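Local coordinates for putative fructosamine-3-kinase (Thermobifida fusca YX, PDB 3F7W), which is a putative kinase of the fructosamine kinase family, probably phosphorylating the sugar part of glycated amines with ATP, at residues Ser74-Gln78 with Ala207-Asp211; Val92-Thr98 with Leu201-Asp205; Ala162-Asp167 with Arg275-Val279; Leu170-Val174 with Ala282-Leu286. All coordinates share one frame. Residues are numbered along the deposited sequence.

Interaction 1 of 4, residues Ser74-Gln78 with Ala207-Asp211; sequences SPVPQ and AVVID. With EDO (1,2-ethanediol), chain H.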
loop_
_atom_site.group_PDB
_atom_site.type_symbol
_atom_site.label_atom_id
_atom_site.label_comp_id
_atom_site.label_asym_id
_atom_site.label_seq_id
_atom_site.Cartn_x
_atom_site.Cartn_y
_atom_site.Cartn_z
ATOM N N SER A 74 6.923 11.786 9.112
ATOM C CA SER A 74 6.518 10.931 8.014
ATOM C C SER A 74 7.370 9.666 7.938
ATOM O O SER A 74 8.624 9.740 7.951
ATOM C CB SER A 74 6.663 11.634 6.659
ATOM O OG SER A 74 6.329 10.725 5.615
ATOM N N PRO A 75 6.720 8.504 7.810
ATOM C CA PRO A 75 7.470 7.261 7.592
ATOM C C PRO A 75 7.733 6.977 6.096
ATOM O O PRO A 75 8.198 5.910 5.769
ATOM C CB PRO A 75 6.526 6.192 8.171
ATOM C CG PRO A 75 5.200 6.735 7.904
ATOM C CD PRO A 75 5.276 8.248 7.898
ATOM N N VAL A 76 7.472 7.938 5.211
ATOM C CA VAL A 76 7.540 7.732 3.759
ATOM C C VAL A 76 8.917 8.158 3.258
ATOM O O VAL A 76 9.359 9.274 3.554
ATOM C CB VAL A 76 6.454 8.601 3.041
ATOM C CG1 VAL A 76 6.469 8.363 1.528
ATOM C CG2 VAL A 76 5.078 8.306 3.620
ATOM N N PRO A 77 9.575 7.331 2.438
ATOM C CA PRO A 77 10.871 7.789 1.859
ATOM C C PRO A 77 10.718 8.980 0.919
ATOM O O PRO A 77 9.717 9.093 0.188
ATOM C CB PRO A 77 11.352 6.597 1.050
ATOM C CG PRO A 77 10.494 5.502 1.383
ATOM C CD PRO A 77 9.197 6.018 1.913
ATOM N N GLN A 78 11.746 9.832 0.903
ATOM C CA GLN A 78 11.833 10.938 -0.023
ATOM C C GLN A 78 12.276 10.439 -1.406
ATOM O O GLN A 78 13.114 9.560 -1.512
ATOM C CB GLN A 78 12.860 11.952 0.484
ATOM C CG GLN A 78 12.606 12.504 1.881
ATOM C CD GLN A 78 13.670 13.512 2.269
ATOM O OE1 GLN A 78 14.749 13.530 1.675
ATOM N NE2 GLN A 78 13.379 14.352 3.257
ATOM N N ALA A 207 9.423 3.388 11.918
ATOM C CA ALA A 207 9.551 2.549 10.726
ATOM C C ALA A 207 9.331 3.377 9.462
ATOM O O ALA A 207 8.765 4.478 9.501
ATOM C CB ALA A 207 8.581 1.377 10.772
ATOM N N VAL A 208 9.794 2.834 8.359
ATOM C CA VAL A 208 9.598 3.414 7.035
ATOM C C VAL A 208 8.670 2.495 6.214
ATOM O O VAL A 208 8.800 1.258 6.236
ATOM C CB VAL A 208 10.953 3.610 6.308
ATOM C CG1 VAL A 208 10.771 4.006 4.842
ATOM C CG2 VAL A 208 11.815 4.639 7.086
ATOM N N VAL A 209 7.742 3.118 5.492
ATOM C CA VAL A 209 6.750 2.390 4.692
ATOM C C VAL A 209 7.128 2.524 3.231
ATOM O O VAL A 209 7.448 3.618 2.760
ATOM C CB VAL A 209 5.285 2.863 4.967
ATOM C CG1 VAL A 209 4.951 2.705 6.453
ATOM C CG2 VAL A 209 5.043 4.317 4.516
ATOM N N ILE A 210 7.115 1.403 2.521
ATOM C CA ILE A 210 7.585 1.372 1.122
ATOM C C ILE A 210 6.513 0.784 0.213
ATOM O O ILE A 210 5.505 0.208 0.688
ATOM C CB ILE A 210 8.914 0.601 0.977
ATOM C CG1 ILE A 210 8.760 -0.844 1.464
ATOM C CG2 ILE A 210 10.079 1.334 1.671
ATOM C CD1 ILE A 210 9.864 -1.816 0.979
ATOM N N ASP A 211 6.703 0.956 -1.096
ATOM C CA ASP A 211 5.842 0.361 -2.084
ATOM C C ASP A 211 4.341 0.724 -1.910
ATOM O O ASP A 211 3.472 -0.139 -1.955
ATOM C CB ASP A 211 6.060 -1.150 -2.102
ATOM C CG ASP A 211 7.510 -1.539 -2.403
ATOM O OD1 ASP A 211 8.258 -0.761 -3.056
ATOM O OD2 ASP A 211 7.875 -2.633 -1.966
HETATM C C1 EDO H . 17.280 11.827 2.726
HETATM O O1 EDO H . 16.841 12.565 3.866
HETATM C C2 EDO H . 18.632 12.355 2.290
HETATM O O2 EDO H . 19.382 11.257 1.756
#
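A loop can be fastened to a strand edge by a single backbone hydrogen bond with prolines packed around it, as the loop after helix 57-68 is here. Ser74 opens the segment with an ST turn, its OG accepting from Val76 N at 3.0 Å. Pro75 carries the main link: its carbonyl O receives Val209 N at 2.8 Å and lies 3.1 Å from Val208 CA, a CA-H...O contact. Its ring also covers Val209, with CG 4.2 Å from CG2. Val76 points its CB away, yet CG2 still comes within 4.1 Å of Val209 CG2. Pro77 packs CG against Val208 CG1 (3.8 Å) and, having no amide hydrogen, offers nothing to the buried Val209 O, 3.1 Å from its CD. Around the pair, Val76 and Pro77 reach helix 57-68, Phe105 of helix 99-114 covers Val209, and Val208 pairs with Leu201 of strand 200-203; past the strand, Asp211 forms a salt bridge with Lys45, consistent with the lysine and aspartate of kinase-like active sites.

Interaction 2 of 4, residues Val92-Thr98 with Leu201-Asp205; sequences VDERPPT and LWQDD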
loop_
_atom_site.group_PDB
_atom_site.type_symbol
_atom_site.label_atom_id
_atom_site.label_comp_id
_atom_site.label_asym_id
_atom_site.label_seq_id
_atom_site.Cartn_x
_atom_site.Cartn_y
_atom_site.Cartn_z
ATOM N N VAL A 92 16.870 2.819 2.810
ATOM C CA VAL A 92 16.621 2.517 4.214
ATOM C C VAL A 92 17.450 1.305 4.602
ATOM O O VAL A 92 17.376 0.273 3.957
ATOM C CB VAL A 92 15.105 2.198 4.468
ATOM C CG1 VAL A 92 14.858 1.959 5.964
ATOM C CG2 VAL A 92 14.227 3.333 3.968
ATOM N N ASP A 93 18.222 1.433 5.675
ATOM C CA ASP A 93 18.910 0.278 6.268
ATOM C C ASP A 93 18.081 -0.243 7.428
ATOM O O ASP A 93 17.952 0.414 8.471
ATOM C CB ASP A 93 20.322 0.632 6.718
ATOM C CG ASP A 93 21.315 0.660 5.544
ATOM O OD1 ASP A 93 21.475 -0.378 4.830
ATOM O OD2 ASP A 93 21.915 1.728 5.345
ATOM N N GLU A 94 17.521 -1.423 7.230
ATOM C CA GLU A 94 16.564 -1.978 8.179
ATOM C C GLU A 94 17.248 -2.353 9.486
ATOM O O GLU A 94 18.455 -2.654 9.530
ATOM C CB GLU A 94 15.913 -3.240 7.633
ATOM C CG GLU A 94 15.122 -3.053 6.392
ATOM C CD GLU A 94 14.574 -4.362 5.876
ATOM O OE1 GLU A 94 13.788 -5.015 6.610
ATOM O OE2 GLU A 94 14.913 -4.714 4.728
ATOM N N ARG A 95 16.446 -2.347 10.533
ATOM C CA ARG A 95 16.857 -2.678 11.876
ATOM C C ARG A 95 15.846 -3.674 12.394
ATOM O O ARG A 95 14.722 -3.725 11.892
ATOM C CB ARG A 95 16.828 -1.435 12.750
ATOM C CG ARG A 95 17.771 -0.330 12.315
ATOM C CD ARG A 95 19.239 -0.687 12.578
ATOM N NE ARG A 95 19.499 -0.753 14.022
ATOM C CZ ARG A 95 20.063 -1.772 14.680
ATOM N NH1 ARG A 95 20.527 -2.860 14.061
ATOM N NH2 ARG A 95 20.195 -1.680 15.997
ATOM N N PRO A 96 16.235 -4.495 13.380
ATOM C CA PRO A 96 15.258 -5.373 13.993
ATOM C C PRO A 96 14.121 -4.580 14.641
ATOM O O PRO A 96 14.347 -3.470 15.116
ATOM C CB PRO A 96 16.073 -6.130 15.052
ATOM C CG PRO A 96 17.481 -6.045 14.571
ATOM C CD PRO A 96 17.581 -4.696 13.943
ATOM N N PRO A 97 12.896 -5.140 14.628
ATOM C CA PRO A 97 11.766 -4.486 15.287
ATOM C C PRO A 97 11.976 -4.414 16.780
ATOM O O PRO A 97 12.555 -5.329 17.363
ATOM C CB PRO A 97 10.560 -5.396 14.968
ATOM C CG PRO A 97 11.023 -6.386 13.956
ATOM C CD PRO A 97 12.525 -6.417 13.981
ATOM N N THR A 98 11.529 -3.325 17.383
ATOM C CA THR A 98 11.572 -3.129 18.825
ATOM C C THR A 98 10.251 -2.530 19.279
ATOM O O THR A 98 9.586 -1.835 18.509
ATOM C CB THR A 98 12.710 -2.187 19.240
ATOM O OG1 THR A 98 12.571 -0.928 18.563
ATOM C CG2 THR A 98 14.096 -2.795 18.922
ATOM N N LEU A 201 9.623 -1.230 6.979
ATOM C CA LEU A 201 11.045 -1.366 7.241
ATOM C C LEU A 201 11.359 -0.712 8.574
ATOM O O LEU A 201 11.289 0.512 8.730
ATOM C CB LEU A 201 11.875 -0.716 6.140
ATOM C CG LEU A 201 11.625 -1.232 4.721
ATOM C CD1 LEU A 201 12.680 -0.666 3.790
ATOM C CD2 LEU A 201 11.620 -2.744 4.668
ATOM N N TRP A 202 11.683 -1.548 9.542
ATOM C CA TRP A 202 11.909 -1.078 10.896
ATOM C C TRP A 202 13.215 -0.277 11.019
ATOM O O TRP A 202 14.228 -0.563 10.343
ATOM C CB TRP A 202 11.858 -2.250 11.870
ATOM C CG TRP A 202 10.508 -2.842 11.971
ATOM C CD1 TRP A 202 9.967 -3.792 11.160
ATOM C CD2 TRP A 202 9.510 -2.518 12.934
ATOM N NE1 TRP A 202 8.688 -4.089 11.568
ATOM C CE2 TRP A 202 8.384 -3.318 12.656
ATOM C CE3 TRP A 202 9.463 -1.635 14.012
ATOM C CZ2 TRP A 202 7.220 -3.263 13.413
ATOM C CZ3 TRP A 202 8.295 -1.575 14.771
ATOM C CH2 TRP A 202 7.192 -2.392 14.467
ATOM N N GLN A 203 13.137 0.741 11.867
ATOM C CA GLN A 203 14.237 1.628 12.215
ATOM C C GLN A 203 14.337 1.653 13.738
ATOM O O GLN A 203 13.499 1.074 14.421
ATOM C CB GLN A 203 13.928 3.026 11.687
ATOM C CG GLN A 203 13.791 3.089 10.151
ATOM C CD GLN A 203 15.116 2.918 9.455
ATOM O OE1 GLN A 203 15.730 3.899 9.063
ATOM N NE2 GLN A 203 15.573 1.674 9.304
ATOM N N ASP A 204 15.372 2.297 14.268
ATOM C CA ASP A 204 15.513 2.426 15.718
ATOM C C ASP A 204 14.420 3.284 16.331
ATOM O O ASP A 204 14.052 3.088 17.488
ATOM C CB ASP A 204 16.875 3.044 16.060
ATOM C CG ASP A 204 18.044 2.139 15.691
ATOM O OD1 ASP A 204 17.928 0.897 15.836
ATOM O OD2 ASP A 204 19.070 2.690 15.240
ATOM N N ASP A 205 13.906 4.234 15.560
ATOM C CA ASP A 205 13.042 5.289 16.088
ATOM C C ASP A 205 11.648 5.287 15.460
ATOM O O ASP A 205 10.950 6.277 15.510
ATOM C CB ASP A 205 13.716 6.659 15.879
ATOM C CG ASP A 205 13.964 6.979 14.410
ATOM O OD1 ASP A 205 13.876 6.064 13.548
ATOM O OD2 ASP A 205 14.267 8.161 14.113
HETATM O O HOH W 1 17.871 3.937 7.322
HETATM O O HOH W 2 12.463 -4.325 8.816
HETATM O O HOH W 3 13.165 -1.201 15.790
HETATM O O HOH W 4 14.691 0.909 18.904
#
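A linker between two lobes can be held by one short strand that uses both its backbone and its side chains. Leu201 begins this with an apolar contact, its CD1 lying 3.8 Å from Val92 CB; its CD2 is also in van der Waals contact with Glu94 CD at 3.6 Å. Trp202 buries the most surface: its N is joined to Glu94 OE1 through a water, its O accepts Arg95 N at 2.9 Å, and its indole receives Pro97 in a CH-pi contact, with CB 3.8 Å from the centroid of the five-membered ring. Gln203 starts by pointing away but folds back, so that its NE2 donates to Asp93 O and to Trp202 O, each at 2.8 Å. At Asp204, OD1 forms an exposed salt bridge with Arg95 NE (2.9 Å), and a water bridges its O to Thr98 OG1. The segment 92-98 probably corresponds to the hinge, as in related kinase-like folds; Val92 N is hydrogen-bonded to an unidentified group, probably from the crystallisation liquor, where a nucleotide base would probably lie in relatives. The linker runs from strand 86-90 to helix 99-114, where Thr98 is the N-cap and Ala101 and Ala102 pack on Trp202, while strand 206-209 flanks strand 200-203.

Interaction 3 of 4, residues Ala162-Asp167 with Arg275-Val279; sequences ALTPGD and RTTLV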
loop_
_atom_site.group_PDB
_atom_site.type_symbol
_atom_site.label_atom_id
_atom_site.label_comp_id
_atom_site.label_asym_id
_atom_site.label_seq_id
_atom_site.Cartn_x
_atom_site.Cartn_y
_atom_site.Cartn_z
ATOM N N ALA A 162 -10.529 -18.703 -10.383
ATOM C CA ALA A 162 -9.974 -18.834 -9.042
ATOM C C ALA A 162 -11.067 -18.819 -7.985
ATOM O O ALA A 162 -10.872 -19.322 -6.875
ATOM C CB ALA A 162 -8.966 -17.720 -8.763
ATOM N N LEU A 163 -12.215 -18.245 -8.331
ATOM C CA LEU A 163 -13.356 -18.176 -7.427
ATOM C C LEU A 163 -14.573 -18.783 -8.122
ATOM O O LEU A 163 -14.751 -18.613 -9.331
ATOM C CB LEU A 163 -13.648 -16.733 -7.020
ATOM C CG LEU A 163 -12.608 -15.978 -6.184
ATOM C CD1 LEU A 163 -13.078 -14.565 -5.891
ATOM C CD2 LEU A 163 -12.278 -16.739 -4.886
ATOM N N THR A 164 -15.404 -19.480 -7.345
ATOM C CA THR A 164 -16.611 -20.148 -7.868
ATOM C C THR A 164 -17.793 -19.180 -7.866
ATOM O O THR A 164 -17.752 -18.148 -7.188
ATOM C CB THR A 164 -17.022 -21.336 -6.981
ATOM O OG1 THR A 164 -17.343 -20.851 -5.669
ATOM C CG2 THR A 164 -15.901 -22.374 -6.885
ATOM N N PRO A 165 -18.870 -19.518 -8.587
ATOM C CA PRO A 165 -20.069 -18.669 -8.503
ATOM C C PRO A 165 -20.622 -18.485 -7.066
ATOM O O PRO A 165 -21.130 -17.414 -6.729
ATOM C CB PRO A 165 -21.068 -19.389 -9.408
ATOM C CG PRO A 165 -20.209 -20.203 -10.350
ATOM C CD PRO A 165 -19.053 -20.642 -9.527
ATOM N N GLY A 166 -20.478 -19.511 -6.236
ATOM C CA GLY A 166 -20.849 -19.453 -4.813
ATOM C C GLY A 166 -19.968 -18.506 -4.010
ATOM O O GLY A 166 -20.460 -17.770 -3.163
ATOM N N ASP A 167 -18.668 -18.526 -4.287
ATOM C CA ASP A 167 -17.726 -17.540 -3.717
ATOM C C ASP A 167 -18.136 -16.118 -4.074
ATOM O O ASP A 167 -18.211 -15.254 -3.220
ATOM C CB ASP A 167 -16.314 -17.750 -4.262
ATOM C CG ASP A 167 -15.696 -19.072 -3.859
ATOM O OD1 ASP A 167 -16.148 -19.721 -2.881
ATOM O OD2 ASP A 167 -14.736 -19.462 -4.555
ATOM N N ARG A 275 -7.713 -18.338 -1.607
ATOM C CA ARG A 275 -9.160 -18.500 -1.719
ATOM C C ARG A 275 -9.842 -18.799 -0.392
ATOM O O ARG A 275 -10.823 -18.138 -0.032
ATOM C CB ARG A 275 -9.516 -19.589 -2.735
ATOM C CG ARG A 275 -11.021 -19.831 -2.839
ATOM C CD ARG A 275 -11.391 -21.011 -3.705
ATOM N NE ARG A 275 -12.822 -21.283 -3.585
ATOM C CZ ARG A 275 -13.377 -22.030 -2.631
ATOM N NH1 ARG A 275 -12.635 -22.640 -1.713
ATOM N NH2 ARG A 275 -14.692 -22.179 -2.599
ATOM N N THR A 276 -9.383 -19.820 0.330
ATOM C CA THR A 276 -10.094 -20.171 1.558
ATOM C C THR A 276 -10.068 -19.000 2.569
ATOM O O THR A 276 -11.063 -18.741 3.249
ATOM C CB THR A 276 -9.613 -21.499 2.190
ATOM O OG1 THR A 276 -8.242 -21.376 2.557
ATOM C CG2 THR A 276 -9.765 -22.640 1.197
ATOM N N THR A 277 -8.966 -18.266 2.626
ATOM C CA THR A 277 -8.897 -17.105 3.538
ATOM C C THR A 277 -9.925 -16.041 3.109
ATOM O O THR A 277 -10.633 -15.449 3.937
ATOM C CB THR A 277 -7.507 -16.473 3.570
ATOM O OG1 THR A 277 -6.536 -17.467 3.915
ATOM C CG2 THR A 277 -7.463 -15.321 4.599
ATOM N N LEU A 278 -9.999 -15.800 1.810
ATOM C CA LEU A 278 -11.018 -14.884 1.287
ATOM C C LEU A 278 -12.415 -15.324 1.728
ATOM O O LEU A 278 -13.195 -14.520 2.251
ATOM C CB LEU A 278 -10.926 -14.804 -0.243
ATOM C CG LEU A 278 -12.032 -13.970 -0.897
ATOM C CD1 LEU A 278 -12.005 -12.521 -0.429
ATOM C CD2 LEU A 278 -11.959 -14.089 -2.399
ATOM N N VAL A 279 -12.736 -16.606 1.526
ATOM C CA VAL A 279 -14.061 -17.110 1.867
ATOM C C VAL A 279 -14.327 -16.956 3.356
ATOM O O VAL A 279 -15.377 -16.464 3.753
ATOM C CB VAL A 279 -14.268 -18.583 1.435
ATOM C CG1 VAL A 279 -15.602 -19.145 1.995
ATOM C CG2 VAL A 279 -14.207 -18.682 -0.094
#
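One acidic side chain can serve a helix start and an interhelical salt bridge at once, and Asp167 does so here. Arg275, the residue with most surface covered, extends from the first turn of helix 275-286 with all of chi1 to chi3 in t, and so spans the gap to the start of helix 165-176. Its NE donates to Asp167 OD2 at 2.8 Å, and its NH2 makes a weak bond to Asp167 OD1 at 2.9 Å; OD2 lies at the edge of the guanidinium, near its plane. On the way the arginine passes the loop, with CD 3.6 Å from Ala162 O.

Asp167 is held in place from its own side by a capping box: Thr164 N donates to Asp167 OD2 at 2.9 Å, and Asp167 N donates to Thr164 OG1 at 3.0 Å. Leu163, just before the N-cap, supplies the apolar half. Its CD2 meets Leu278 CD2 at 3.6 Å and Arg275 CG at 3.9 Å, and Leu264 of helix 251-270 closes on both leucines. Val279 adds CG2, 3.6 Å from Asp167 OD1.

The chemistry thus couples charge and capping: OD2 is shared between a backbone amide and the arginine, so that the residue ordering the first turn of one helix also ties it to the first turn of another, with a leucine pair alongside.

Interaction 4 of 4, residues Leu170-Val174 with Ala282-Leu286; sequences LVEKV and ARAAL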
loop_
_atom_site.group_PDB
_atom_site.type_symbol
_atom_site.label_atom_id
_atom_site.label_comp_id
_atom_site.label_asym_id
_atom_site.label_seq_id
_atom_site.Cartn_x
_atom_site.Cartn_y
_atom_site.Cartn_z
ATOM N N LEU A 170 -21.220 -15.102 -2.225
ATOM C CA LEU A 170 -20.850 -14.815 -0.834
ATOM C C LEU A 170 -20.298 -13.399 -0.689
ATOM O O LEU A 170 -20.701 -12.650 0.212
ATOM C CB LEU A 170 -19.830 -15.843 -0.308
ATOM C CG LEU A 170 -19.119 -15.482 1.002
ATOM C CD1 LEU A 170 -20.133 -15.212 2.144
ATOM C CD2 LEU A 170 -18.091 -16.550 1.394
ATOM N N VAL A 171 -19.385 -13.004 -1.574
ATOM C CA VAL A 171 -18.842 -11.645 -1.492
ATOM C C VAL A 171 -19.939 -10.621 -1.816
ATOM O O VAL A 171 -19.985 -9.539 -1.229
ATOM C CB VAL A 171 -17.582 -11.446 -2.384
ATOM C CG1 VAL A 171 -17.130 -9.956 -2.377
ATOM C CG2 VAL A 171 -16.464 -12.355 -1.901
ATOM N N GLU A 172 -20.830 -10.967 -2.728
ATOM C CA GLU A 172 -21.934 -10.064 -3.080
ATOM C C GLU A 172 -22.915 -9.844 -1.918
ATOM O O GLU A 172 -23.502 -8.776 -1.817
ATOM C CB GLU A 172 -22.670 -10.581 -4.316
ATOM C CG GLU A 172 -21.872 -10.362 -5.581
ATOM C CD GLU A 172 -22.521 -10.925 -6.827
ATOM O OE1 GLU A 172 -23.269 -11.918 -6.731
ATOM O OE2 GLU A 172 -22.250 -10.376 -7.918
ATOM N N LYS A 173 -23.084 -10.853 -1.058
ATOM C CA LYS A 173 -23.851 -10.698 0.192
ATOM C C LYS A 173 -23.270 -9.616 1.097
ATOM O O LYS A 173 -24.011 -8.811 1.674
ATOM C CB LYS A 173 -23.912 -12.017 0.971
ATOM C CG LYS A 173 -24.921 -12.977 0.443
ATOM C CD LYS A 173 -24.992 -14.259 1.268
ATOM C CE LYS A 173 -26.262 -15.043 0.931
ATOM N NZ LYS A 173 -25.982 -16.491 0.851
ATOM N N VAL A 174 -21.939 -9.576 1.213
ATOM C CA VAL A 174 -21.301 -8.564 2.018
ATOM C C VAL A 174 -21.596 -7.186 1.441
ATOM O O VAL A 174 -21.949 -6.268 2.180
ATOM C CB VAL A 174 -19.765 -8.780 2.104
ATOM C CG1 VAL A 174 -19.104 -7.648 2.908
ATOM C CG2 VAL A 174 -19.455 -10.147 2.723
ATOM N N ALA A 282 -14.883 -13.224 4.273
ATOM C CA ALA A 282 -16.203 -12.809 3.819
ATOM C C ALA A 282 -17.270 -13.304 4.790
ATOM O O ALA A 282 -18.126 -12.539 5.223
ATOM C CB ALA A 282 -16.477 -13.346 2.410
ATOM N N ARG A 283 -17.217 -14.590 5.145
ATOM C CA ARG A 283 -18.139 -15.119 6.152
ATOM C C ARG A 283 -18.079 -14.358 7.476
ATOM O O ARG A 283 -19.113 -14.050 8.075
ATOM C CB ARG A 283 -17.866 -16.600 6.393
ATOM C CG ARG A 283 -18.402 -17.439 5.281
ATOM C CD ARG A 283 -17.948 -18.860 5.357
ATOM N NE ARG A 283 -18.692 -19.626 4.371
ATOM C CZ ARG A 283 -18.276 -20.765 3.828
ATOM N NH1 ARG A 283 -17.111 -21.312 4.183
ATOM N NH2 ARG A 283 -19.040 -21.371 2.925
ATOM N N ALA A 284 -16.859 -14.065 7.915
ATOM C CA ALA A 284 -16.636 -13.323 9.149
ATOM C C ALA A 284 -17.193 -11.892 9.077
ATOM O O ALA A 284 -17.832 -11.421 10.021
ATOM C CB ALA A 284 -15.136 -13.317 9.507
ATOM N N ALA A 285 -16.933 -11.201 7.970
ATOM C CA ALA A 285 -17.513 -9.882 7.731
ATOM C C ALA A 285 -19.046 -9.917 7.829
ATOM O O ALA A 285 -19.675 -9.036 8.429
ATOM C CB ALA A 285 -17.079 -9.344 6.361
ATOM N N LEU A 286 -19.656 -10.929 7.227
ATOM C CA LEU A 286 -21.129 -11.007 7.226
ATOM C C LEU A 286 -21.717 -11.104 8.623
ATOM O O LEU A 286 -22.793 -10.574 8.884
ATOM C CB LEU A 286 -21.626 -12.188 6.404
ATOM C CG LEU A 286 -21.987 -11.928 4.950
ATOM C CD1 LEU A 286 -22.743 -13.151 4.411
ATOM C CD2 LEU A 286 -22.829 -10.668 4.809
#
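Helices 170-174 and 282-286 run roughly in the same direction, their N-to-C axes 30° apart and 9.2 Å distant at closest approach. The CA atoms of Val171 and Ala282 stand 6.0 Å apart, and those of Val174 and Leu286 5.8 Å: the approach is repeated about one turn later, as expected when neighbouring helices meet at a shallow angle. At the first of these points Ala282 points its small CB at the partner helix, where Leu170 CG lies 3.7 Å away and Val171 CG2 4.4 Å. One turn on, Val174 CG2 touches Leu286 CG at 3.8 Å, and its CG1 reaches Ala285 CB at 4.3 Å. Leu286 also brings CD1 to 3.8 Å from Lys173 CB and 4.0 Å from Leu170 CD1, so the interface is apolar with no hydrogen bond across it. This near-parallel helix packing joins the C-terminal helix 275-286 to helix 165-176 in the helical lobe. Two longer helices pack against the pair: helix 251-270 meets Val174 through Leu257 and Leu260, and helix 141-159 covers Val171 with Ile150 and Leu154.

The four contacts fall into two pairs, each with centres about 11 Å apart. Interactions 1 and 2 meet on the hairpin of strands 200-203 and 206-209, where Val208 O probably accepts from Leu201 N at 2.7 Å; together they attach that hairpin to the loop before strand 79-83 and to the interlobe linker. Interactions 3 and 4 are successive turns of one pairing between helices 165-176 and 275-286. Between the pairs, centres lie about 33 to 37 Å apart without touching. Along the chain interaction 2 nests inside interaction 1, whereas 3 and 4 cross each other and both of these. Thus one pair lies beside the probable nucleotide cleft, and the other ties the C-terminal helix into the helical lobe.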